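Local coordinates for protein NADP-dependent alcohol dehydrogenase (Entamoeba histolytica, PDB 2OUI) that catalyses the NADP-dependent, reversible oxidation of alcohols to aldehydes or ketones, as a tetrameric zinc-binding dehydrogenase, at residues L28-A33 / I351-E356; K73-G78 / E128-L133; I173-V178 / I194-S199. The protein carries 1 engineered substitution. All blocks are in the same frame, centred on the assembly; numbering follows the deposited sequence. Where two conformers were deposited one is given.

How the interactions relate
Interactions 1 and 2 belong to the GroES-like catalytic domain and interaction 3 to the Rossmann-type cofactor domain on the opposite side of the chain's centre. The first two have centres about 16 Å apart and meet in the core, where Val29 CG2 of interaction 1 packs 4.1 Å from Leu133 CD1 of interaction 2. Interaction 3 has its centre about 34 Å from that of interaction 1 and about 36 Å from that of interaction 2. Residues 28-33 and 351-356 close a loop of chain that encloses both other contacts. Zinc is bound by Cys37, His59 and Asp150; the nitrate of interaction 3 reaches Thr38, next to the ligand Cys37.

Interaction 1 of 3, residues L28-A33 / I351-E356; sequences LVRPLA and IHYDDE
Just past strand 346-350, the C-terminal tail folds back over strand 27-34 of the GroES-like domain, extending the antiparallel pairing of the two strands into a cluster of side chains. Ile351 makes the last main-chain link: its N donates a nearly straight bond (177°) to Leu32 O at 3.0 Å, approaching from above the carbonyl plane. The same oxygen also accepts from Arg350. Leu32 and Ala33 form a classic beta bulge opposite Val62, and the CD1 methyl of Ile351 rests against Pro31 CB. Tyr353 is the main side chain of its segment here. Its hydroxyl donates to Pro31 O along a carbonyl lone pair, with OH and O 2.7 Å apart, which pins the end of the ring. Arg30 lies over one face, its chain extended from CG to NE: CD sits 3.6 Å from the Tyr353 ring centroid, and farther out the guanidinium stacks flat on the ring, the planes only 2° apart, a cation-pi contact. Leu32 CD2 meets the ring edge at CE1. Tyr353 opens a type I turn that returns the chain to the arginine at Asp355, whose CG occupies the crowded position between backbone N and carbonyl carbon (chi1 55°). Asp355 OD1 receives both terminal nitrogens of Arg30, NH1 at 3.0 Å and NH2 at 2.9 Å, in an end-on salt bridge to one oxygen; Gln64 is a further partner of NH2. Glu356 closes the turn, its carboxylate salt-bridged to Arg350 and its CG lying 3.9 Å from Leu32 CD2.

Interaction 2 of 3, residues K73-G78 / E128-L133; sequences KRLKVG and EADANL
Asp130, in the single turn of helix 129-132, ties down the 73-78 loop between strands 61-68 and 80-83 of the GroES-like domain by gripping two successive backbone N-H groups. Its CG stands anti to the carbonyl carbon (chi1 -84°), and this turns the carboxylate out from the helix so that each oxygen has its own donor. OD2 uses its syn lone pair to accept from Lys73 N at 2.8 Å in a fairly straight bond. OD1 takes Arg74 N at 2.9 Å, but from above the carboxylate plane and with more bend. Held at both oxygens, the group has little freedom to rotate. The two N-H groups would also be expected to stabilise its negative charge.

The two basic side chains meet Asp130 through carbon atoms, while their charged ends lie farther off. Lys73 runs extended and away, leaving NZ 6.5 Å from Asp130 OD2. Arg74 lies slantwise across Asp130: its CB is 3.2 Å from OD1 and its CG 3.6 Å from Asp130 CG, then the chain bends at chi3 (67°), and the guanidinium stands almost perpendicular to the carboxylate (88°), close to the like-charged Arg299. Leu75 runs antiparallel alongside Asp130, and its CD1 branch alone does the apolar work, 3.8 Å from Ala129 CB and 4.0 Å from Leu133 CD1.

Beneath this leucine pair lies the catalytic-domain sheet: Leu75 and Leu133 both rest on Val81 of strand 80-83, Leu133 reaches Val126 of strand 124-126, and Ala129 touches Ala27 of strand 27-34.

Interaction 3 of 3, residues I173-V178 / I194-S199; sequences IGIGPV and IFAVGS. With EDO (1,2-ethanediol), chain J; NO3 (nitrate ion), chain F.
A molecule of 1,2-ethanediol, probably from the crystallisation liquor, spans the two segments with one hydroxyl on each. Ile175 N donates to its O2 at 2.9 Å and Ser199 N to its O1 at 2.7 Å, both bonds almost straight; Arg200 N is a further partner of the diol. The two segments also meet directly. Gly174 N donates to Val197 O at 3.0 Å, in the carbonyl plane, where strand 170-173 runs parallel to strand 194-197. Ile173 and Val197 are bridged partners whose side chains project from the same face of the sheet, with Ile173 CG2 4.2 Å from Val197 CB. Ile175 crosses to the neighbouring strand with CG1 anti to the carbonyl carbon. Ile175 CG1 packs 3.4 Å from Val197 O, and CD1 ends 3.6 Å from Ala196 CB.

The arrangement is the first beta-alpha-beta unit of a Rossmann fold: Gly174 and Gly176 fit the GxGxxG pattern, Gly174 with a positive phi (107°), Gly176 as N-cap of helix 177-188. In this family the ends of these strands hold the dinucleotide, so the diol probably occupies part of the NADP adenosine site. A nitrate ion sits at the helix start, consistent with the place of a cofactor phosphate. Its O2 accepts from Val178 N at 2.8 Å and lies 3.3 Å from Pro177 CD, while Thr38 OG1 is a second partner of the ion.

Interaction 1 of 3, residues L28-A33 / I351-E356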
loop_
_atom_site.group_PDB
_atom_site.type_symbol
_atom_site.label_atom_id
_atom_site.label_comp_id
_atom_site.label_asym_id
_atom_site.label_seq_id
_atom_site.Cartn_x
_atom_site.Cartn_y
_atom_site.Cartn_z
ATOM N N LEU A 28 -19.005 -2.971 32.322
ATOM C CA LEU A 28 -19.159 -4.333 32.775
ATOM C C LEU A 28 -20.279 -4.957 31.960
ATOM O O LEU A 28 -21.310 -4.318 31.739
ATOM C CB LEU A 28 -19.502 -4.382 34.263
ATOM C CG LEU A 28 -18.468 -3.773 35.227
ATOM C CD1 LEU A 28 -18.889 -4.056 36.649
ATOM C CD2 LEU A 28 -17.044 -4.347 34.972
ATOM N N VAL A 29 -20.079 -6.208 31.537
ATOM C CA VAL A 29 -20.966 -6.858 30.573
ATOM C C VAL A 29 -21.336 -8.262 31.070
ATOM O O VAL A 29 -20.475 -8.986 31.588
ATOM C CB VAL A 29 -20.250 -6.948 29.163
ATOM C CG1 VAL A 29 -21.134 -7.647 28.113
ATOM C CG2 VAL A 29 -19.853 -5.575 28.667
ATOM N N ARG A 30 -22.611 -8.643 30.934
ATOM C CA ARG A 30 -23.028 -10.030 31.206
ATOM C C ARG A 30 -23.227 -10.760 29.878
ATOM O O ARG A 30 -23.707 -10.155 28.904
ATOM C CB ARG A 30 -24.307 -10.054 32.065
ATOM C CG ARG A 30 -25.561 -9.561 31.371
ATOM C CD ARG A 30 -26.757 -9.588 32.383
ATOM N NE ARG A 30 -28.026 -9.164 31.797
ATOM C CZ ARG A 30 -29.164 -9.040 32.478
ATOM N NH1 ARG A 30 -29.190 -9.290 33.780
ATOM N NH2 ARG A 30 -30.285 -8.667 31.855
ATOM N N PRO A 31 -22.800 -12.047 29.790
ATOM C CA PRO A 31 -22.913 -12.745 28.492
ATOM C C PRO A 31 -24.331 -13.181 28.124
ATOM O O PRO A 31 -25.070 -13.670 28.998
ATOM C CB PRO A 31 -22.060 -14.005 28.703
ATOM C CG PRO A 31 -22.188 -14.308 30.182
ATOM C CD PRO A 31 -22.175 -12.905 30.825
ATOM N N LEU A 32 -24.677 -13.026 26.841
ATOM C CA LEU A 32 -25.939 -13.508 26.257
ATOM C C LEU A 32 -25.700 -14.675 25.309
ATOM O O LEU A 32 -26.543 -15.526 25.164
ATOM C CB LEU A 32 -26.628 -12.403 25.465
ATOM C CG LEU A 32 -27.120 -11.160 26.211
ATOM C CD1 LEU A 32 -27.688 -10.203 25.185
ATOM C CD2 LEU A 32 -28.161 -11.546 27.251
ATOM N N ALA A 33 -24.549 -14.692 24.641
ATOM C CA ALA A 33 -24.175 -15.851 23.838
ATOM C C ALA A 33 -22.655 -15.949 23.873
ATOM O O ALA A 33 -21.961 -14.927 23.862
ATOM C CB ALA A 33 -24.706 -15.737 22.398
ATOM N N ILE A 351 -27.289 -17.759 26.990
ATOM C CA ILE A 351 -27.571 -17.493 28.401
ATOM C C ILE A 351 -28.715 -16.477 28.491
ATOM O O ILE A 351 -28.693 -15.446 27.821
ATOM C CB ILE A 351 -26.337 -16.920 29.160
ATOM C CG1 ILE A 351 -25.112 -17.844 29.067
ATOM C CG2 ILE A 351 -26.671 -16.689 30.635
ATOM C CD1 ILE A 351 -24.220 -17.557 27.889
ATOM N N HIS A 352 -29.704 -16.784 29.314
ATOM C CA HIS A 352 -30.882 -15.926 29.494
ATOM C C HIS A 352 -30.989 -15.321 30.892
ATOM O O HIS A 352 -30.477 -15.883 31.872
ATOM C CB HIS A 352 -32.170 -16.698 29.186
ATOM C CG HIS A 352 -32.336 -17.030 27.737
ATOM N ND1 HIS A 352 -32.282 -18.323 27.262
ATOM C CD2 HIS A 352 -32.533 -16.241 26.656
ATOM C CE1 HIS A 352 -32.457 -18.317 25.953
ATOM N NE2 HIS A 352 -32.610 -17.066 25.560
ATOM N N TYR A 353 -31.663 -14.172 30.971
ATOM C CA TYR A 353 -31.897 -13.489 32.231
ATOM C C TYR A 353 -33.358 -13.033 32.280
ATOM O O TYR A 353 -33.933 -12.725 31.237
ATOM C CB TYR A 353 -30.976 -12.276 32.342
ATOM C CG TYR A 353 -29.506 -12.610 32.153
ATOM C CD1 TYR A 353 -28.925 -12.547 30.902
ATOM C CD2 TYR A 353 -28.716 -13.002 33.241
ATOM C CE1 TYR A 353 -27.590 -12.857 30.724
ATOM C CE2 TYR A 353 -27.355 -13.302 33.075
ATOM C CZ TYR A 353 -26.815 -13.233 31.822
ATOM O OH TYR A 353 -25.487 -13.549 31.655
ATOM N N ASP A 354 -33.945 -12.999 33.476
ATOM C CA ASP A 354 -35.327 -12.503 33.676
ATOM C C ASP A 354 -35.581 -11.089 33.156
ATOM O O ASP A 354 -36.684 -10.778 32.699
ATOM C CB ASP A 354 -35.696 -12.546 35.156
ATOM C CG ASP A 354 -35.890 -13.953 35.659
ATOM O OD1 ASP A 354 -35.879 -14.139 36.897
ATOM O OD2 ASP A 354 -36.057 -14.876 34.821
ATOM N N ASP A 355 -34.558 -10.237 33.247
ATOM C CA ASP A 355 -34.660 -8.848 32.823
ATOM C C ASP A 355 -33.858 -8.580 31.547
ATOM O O ASP A 355 -33.446 -7.445 31.297
ATOM C CB ASP A 355 -34.213 -7.922 33.961
ATOM C CG ASP A 355 -32.807 -8.245 34.487
ATOM O OD1 ASP A 355 -32.157 -9.215 34.023
ATOM O OD2 ASP A 355 -32.340 -7.502 35.374
ATOM N N GLU A 356 -33.656 -9.624 30.740
ATOM C CA GLU A 356 -32.893 -9.524 29.493
ATOM C C GLU A 356 -33.466 -8.441 28.576
ATOM O O GLU A 356 -32.721 -7.746 27.876
ATOM C CB GLU A 356 -32.886 -10.875 28.773
ATOM C CG GLU A 356 -32.000 -10.962 27.560
ATOM C CD GLU A 356 -32.046 -12.339 26.932
ATOM O OE1 GLU A 356 -32.522 -13.291 27.597
ATOM O OE2 GLU A 356 -31.611 -12.469 25.773
#

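Interaction 2 of 3, residues K73-G78 / E128-L133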
loop_
_atom_site.group_PDB
_atom_site.type_symbol
_atom_site.label_atom_id
_atom_site.label_comp_id
_atom_site.label_asym_id
_atom_site.label_seq_id
_atom_site.Cartn_x
_atom_site.Cartn_y
_atom_site.Cartn_z
ATOM N N LYS A 73 -19.876 7.414 26.798
ATOM C CA LYS A 73 -20.829 8.305 26.117
ATOM C C LYS A 73 -21.755 7.609 25.117
ATOM O O LYS A 73 -22.806 8.152 24.787
ATOM C CB LYS A 73 -20.081 9.423 25.366
ATOM C CG LYS A 73 -19.318 10.386 26.249
ATOM C CD LYS A 73 -18.274 11.138 25.433
ATOM C CE LYS A 73 -17.560 12.177 26.287
ATOM N NZ LYS A 73 -16.561 12.948 25.481
ATOM N N ARG A 74 -21.356 6.430 24.624
ATOM C CA ARG A 74 -22.038 5.818 23.489
ATOM C C ARG A 74 -22.927 4.652 23.931
ATOM O O ARG A 74 -23.740 4.131 23.143
ATOM C CB ARG A 74 -21.019 5.322 22.445
ATOM C CG ARG A 74 -20.071 6.380 21.884
ATOM C CD ARG A 74 -19.212 5.789 20.751
ATOM N NE ARG A 74 -20.022 5.450 19.590
ATOM C CZ ARG A 74 -20.324 6.296 18.606
ATOM N NH1 ARG A 74 -19.867 7.541 18.622
ATOM N NH2 ARG A 74 -21.074 5.891 17.588
ATOM N N LEU A 75 -22.768 4.246 25.184
ATOM C CA LEU A 75 -23.380 3.012 25.674
ATOM C C LEU A 75 -24.146 3.266 26.934
ATOM O O LEU A 75 -23.805 4.154 27.715
ATOM C CB LEU A 75 -22.297 1.986 25.993
ATOM C CG LEU A 75 -21.428 1.594 24.803
ATOM C CD1 LEU A 75 -20.178 0.894 25.334
ATOM C CD2 LEU A 75 -22.222 0.701 23.829
ATOM N N LYS A 76 -25.177 2.471 27.153
ATOM C CA LYS A 76 -25.896 2.572 28.406
ATOM C C LYS A 76 -26.225 1.186 28.969
ATOM O O LYS A 76 -26.270 0.197 28.221
ATOM C CB LYS A 76 -27.148 3.443 28.231
ATOM C CG LYS A 76 -28.087 2.986 27.136
ATOM C CD LYS A 76 -29.138 4.064 26.798
ATOM C CE LYS A 76 -30.348 3.467 26.042
ATOM N NZ LYS A 76 -29.998 2.861 24.711
ATOM N N VAL A 77 -26.421 1.118 30.280
ATOM C CA VAL A 77 -26.855 -0.114 30.937
ATOM C C VAL A 77 -28.080 -0.677 30.200
ATOM O O VAL A 77 -29.035 0.064 29.910
ATOM C CB VAL A 77 -27.182 0.121 32.422
ATOM C CG1 VAL A 77 -27.888 -1.098 33.044
ATOM C CG2 VAL A 77 -25.911 0.466 33.196
ATOM N N GLY A 78 -28.064 -1.981 29.908
ATOM C CA GLY A 78 -29.143 -2.596 29.131
ATOM C C GLY A 78 -28.835 -2.831 27.652
ATOM O O GLY A 78 -29.426 -3.727 27.032
ATOM N N GLU A 128 -11.915 0.639 27.632
ATOM C CA GLU A 128 -12.255 1.564 26.528
ATOM C C GLU A 128 -13.555 1.164 25.811
ATOM O O GLU A 128 -13.593 0.953 24.598
ATOM C CB GLU A 128 -11.054 1.720 25.567
ATOM C CG GLU A 128 -9.924 2.496 26.272
ATOM C CD GLU A 128 -8.673 2.618 25.435
ATOM O OE1 GLU A 128 -8.793 2.725 24.194
ATOM O OE2 GLU A 128 -7.574 2.629 26.040
ATOM N N ALA A 129 -14.633 1.065 26.590
ATOM C CA ALA A 129 -15.871 0.467 26.092
ATOM C C ALA A 129 -16.512 1.185 24.882
ATOM O O ALA A 129 -17.065 0.524 24.003
ATOM C CB ALA A 129 -16.889 0.342 27.234
ATOM N N ASP A 130 -16.468 2.513 24.838
ATOM C CA ASP A 130 -17.017 3.230 23.689
ATOM C C ASP A 130 -16.297 2.821 22.426
ATOM O O ASP A 130 -16.903 2.709 21.365
ATOM C CB ASP A 130 -16.871 4.758 23.854
ATOM C CG ASP A 130 -17.994 5.366 24.681
ATOM O OD1 ASP A 130 -19.012 4.676 24.914
ATOM O OD2 ASP A 130 -17.857 6.544 25.097
ATOM N N ALA A 131 -14.985 2.598 22.538
ATOM C CA ALA A 131 -14.169 2.302 21.373
ATOM C C ALA A 131 -14.275 0.813 21.017
ATOM O O ALA A 131 -14.160 0.443 19.857
ATOM C CB ALA A 131 -12.725 2.652 21.663
ATOM N N ASN A 132 -14.504 -0.036 22.018
ATOM C CA ASN A 132 -14.392 -1.471 21.846
ATOM C C ASN A 132 -15.679 -2.298 21.767
ATOM O O ASN A 132 -15.598 -3.490 21.523
ATOM C CB ASN A 132 -13.467 -2.049 22.925
ATOM C CG ASN A 132 -12.029 -1.714 22.655
ATOM O OD1 ASN A 132 -11.621 -1.696 21.499
ATOM N ND2 ASN A 132 -11.262 -1.409 23.702
ATOM N N LEU A 133 -16.848 -1.685 21.967
ATOM C CA LEU A 133 -18.114 -2.434 21.879
ATOM C C LEU A 133 -19.038 -1.895 20.766
ATOM O O LEU A 133 -19.289 -0.688 20.696
ATOM C CB LEU A 133 -18.848 -2.372 23.224
ATOM C CG LEU A 133 -18.129 -3.121 24.365
ATOM C CD1 LEU A 133 -18.852 -2.899 25.681
ATOM C CD2 LEU A 133 -17.967 -4.610 24.056
#

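Interaction 3 of 3, residues I173-V178 / I194-S199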
loop_
_atom_site.group_PDB
_atom_site.type_symbol
_atom_site.label_atom_id
_atom_site.label_comp_id
_atom_site.label_asym_id
_atom_site.label_seq_id
_atom_site.Cartn_x
_atom_site.Cartn_y
_atom_site.Cartn_z
ATOM N N ILE A 173 -5.337 -23.156 3.698
ATOM C CA ILE A 173 -4.908 -24.408 4.343
ATOM C C ILE A 173 -5.448 -24.424 5.768
ATOM O O ILE A 173 -5.038 -23.615 6.606
ATOM C CB ILE A 173 -3.368 -24.568 4.362
ATOM C CG1 ILE A 173 -2.806 -24.427 2.952
ATOM C CG2 ILE A 173 -2.986 -25.921 4.960
ATOM C CD1 ILE A 173 -1.283 -24.306 2.884
ATOM N N GLY A 174 -6.396 -25.324 6.012
ATOM C CA GLY A 174 -6.977 -25.507 7.324
ATOM C C GLY A 174 -8.357 -24.925 7.263
ATOM O O GLY A 174 -8.523 -23.725 7.049
ATOM N N ILE A 175 -9.358 -25.779 7.421
ATOM C CA ILE A 175 -10.755 -25.407 7.248
ATOM C C ILE A 175 -11.601 -25.640 8.517
ATOM O O ILE A 175 -12.696 -26.155 8.419
ATOM C CB ILE A 175 -11.369 -26.167 6.031
ATOM C CG1 ILE A 175 -10.516 -25.965 4.773
ATOM C CG2 ILE A 175 -12.774 -25.701 5.727
ATOM C CD1 ILE A 175 -10.426 -24.513 4.319
ATOM N N GLY A 176 -11.080 -25.291 9.689
ATOM C CA GLY A 176 -11.940 -25.206 10.861
ATOM C C GLY A 176 -12.794 -23.957 10.677
ATOM O O GLY A 176 -12.822 -23.364 9.604
ATOM N N PRO A 177 -13.487 -23.522 11.730
ATOM C CA PRO A 177 -14.314 -22.316 11.596
ATOM C C PRO A 177 -13.538 -21.082 11.120
ATOM O O PRO A 177 -14.091 -20.283 10.366
ATOM C CB PRO A 177 -14.880 -22.103 13.014
ATOM C CG PRO A 177 -14.025 -22.957 13.903
ATOM C CD PRO A 177 -13.589 -24.124 13.076
ATOM N N VAL A 178 -12.291 -20.905 11.550
ATOM C CA VAL A 178 -11.494 -19.759 11.077
ATOM C C VAL A 178 -11.202 -19.896 9.597
ATOM O O VAL A 178 -11.399 -18.943 8.847
ATOM C CB VAL A 178 -10.169 -19.561 11.859
ATOM C CG1 VAL A 178 -9.260 -18.412 11.235
ATOM C CG2 VAL A 178 -10.484 -19.204 13.305
ATOM N N ILE A 194 -10.719 -21.138 -5.598
ATOM C CA ILE A 194 -10.261 -21.239 -4.211
ATOM C C ILE A 194 -10.107 -22.712 -3.821
ATOM O O ILE A 194 -11.097 -23.454 -3.811
ATOM C CB ILE A 194 -11.221 -20.511 -3.187
ATOM C CG1 ILE A 194 -11.316 -19.015 -3.480
ATOM C CG2 ILE A 194 -10.715 -20.677 -1.767
ATOM C CD1 ILE A 194 -12.508 -18.329 -2.755
ATOM N N PHE A 195 -8.865 -23.137 -3.552
ATOM C CA PHE A 195 -8.597 -24.483 -3.028
ATOM C C PHE A 195 -8.719 -24.420 -1.515
ATOM O O PHE A 195 -8.202 -23.496 -0.902
ATOM C CB PHE A 195 -7.171 -24.923 -3.353
ATOM C CG PHE A 195 -6.901 -25.063 -4.826
ATOM C CD1 PHE A 195 -6.407 -23.991 -5.563
ATOM C CD2 PHE A 195 -7.139 -26.266 -5.456
ATOM C CE1 PHE A 195 -6.169 -24.143 -6.941
ATOM C CE2 PHE A 195 -6.899 -26.428 -6.827
ATOM C CZ PHE A 195 -6.400 -25.351 -7.565
ATOM N N ALA A 196 -9.380 -25.408 -0.932
ATOM C CA ALA A 196 -9.567 -25.475 0.529
ATOM C C ALA A 196 -8.985 -26.814 0.982
ATOM O O ALA A 196 -9.498 -27.876 0.632
ATOM C CB ALA A 196 -11.058 -25.381 0.879
ATOM N N VAL A 197 -7.899 -26.753 1.743
ATOM C CA VAL A 197 -7.218 -27.946 2.198
ATOM C C VAL A 197 -7.785 -28.323 3.566
ATOM O O VAL A 197 -7.597 -27.608 4.559
ATOM C CB VAL A 197 -5.698 -27.711 2.300
ATOM C CG1 VAL A 197 -4.998 -28.951 2.846
ATOM C CG2 VAL A 197 -5.133 -27.300 0.925
ATOM N N GLY A 198 -8.505 -29.432 3.601
ATOM C CA GLY A 198 -9.046 -29.945 4.861
ATOM C C GLY A 198 -9.410 -31.402 4.671
ATOM O O GLY A 198 -9.411 -31.923 3.544
ATOM N N SER A 199 -9.725 -32.071 5.769
ATOM C CA SER A 199 -10.079 -33.481 5.683
ATOM C C SER A 199 -11.290 -33.886 6.529
ATOM O O SER A 199 -11.882 -34.946 6.273
ATOM C CB SER A 199 -8.858 -34.354 5.976
ATOM O OG SER A 199 -8.203 -33.894 7.147
HETATM C C1 EDO J . -10.814 -29.786 8.751
HETATM O O1 EDO J . -9.991 -30.786 8.139
HETATM C C2 EDO J . -9.926 -28.640 9.213
HETATM O O2 EDO J . -8.806 -28.511 8.318
HETATM N N NO3 F . -10.024 -23.124 14.206
HETATM O O1 NO3 F . -10.651 -23.138 15.463
HETATM O O2 NO3 F . -10.690 -22.622 13.110
HETATM O O3 NO3 F . -8.726 -23.620 14.041
#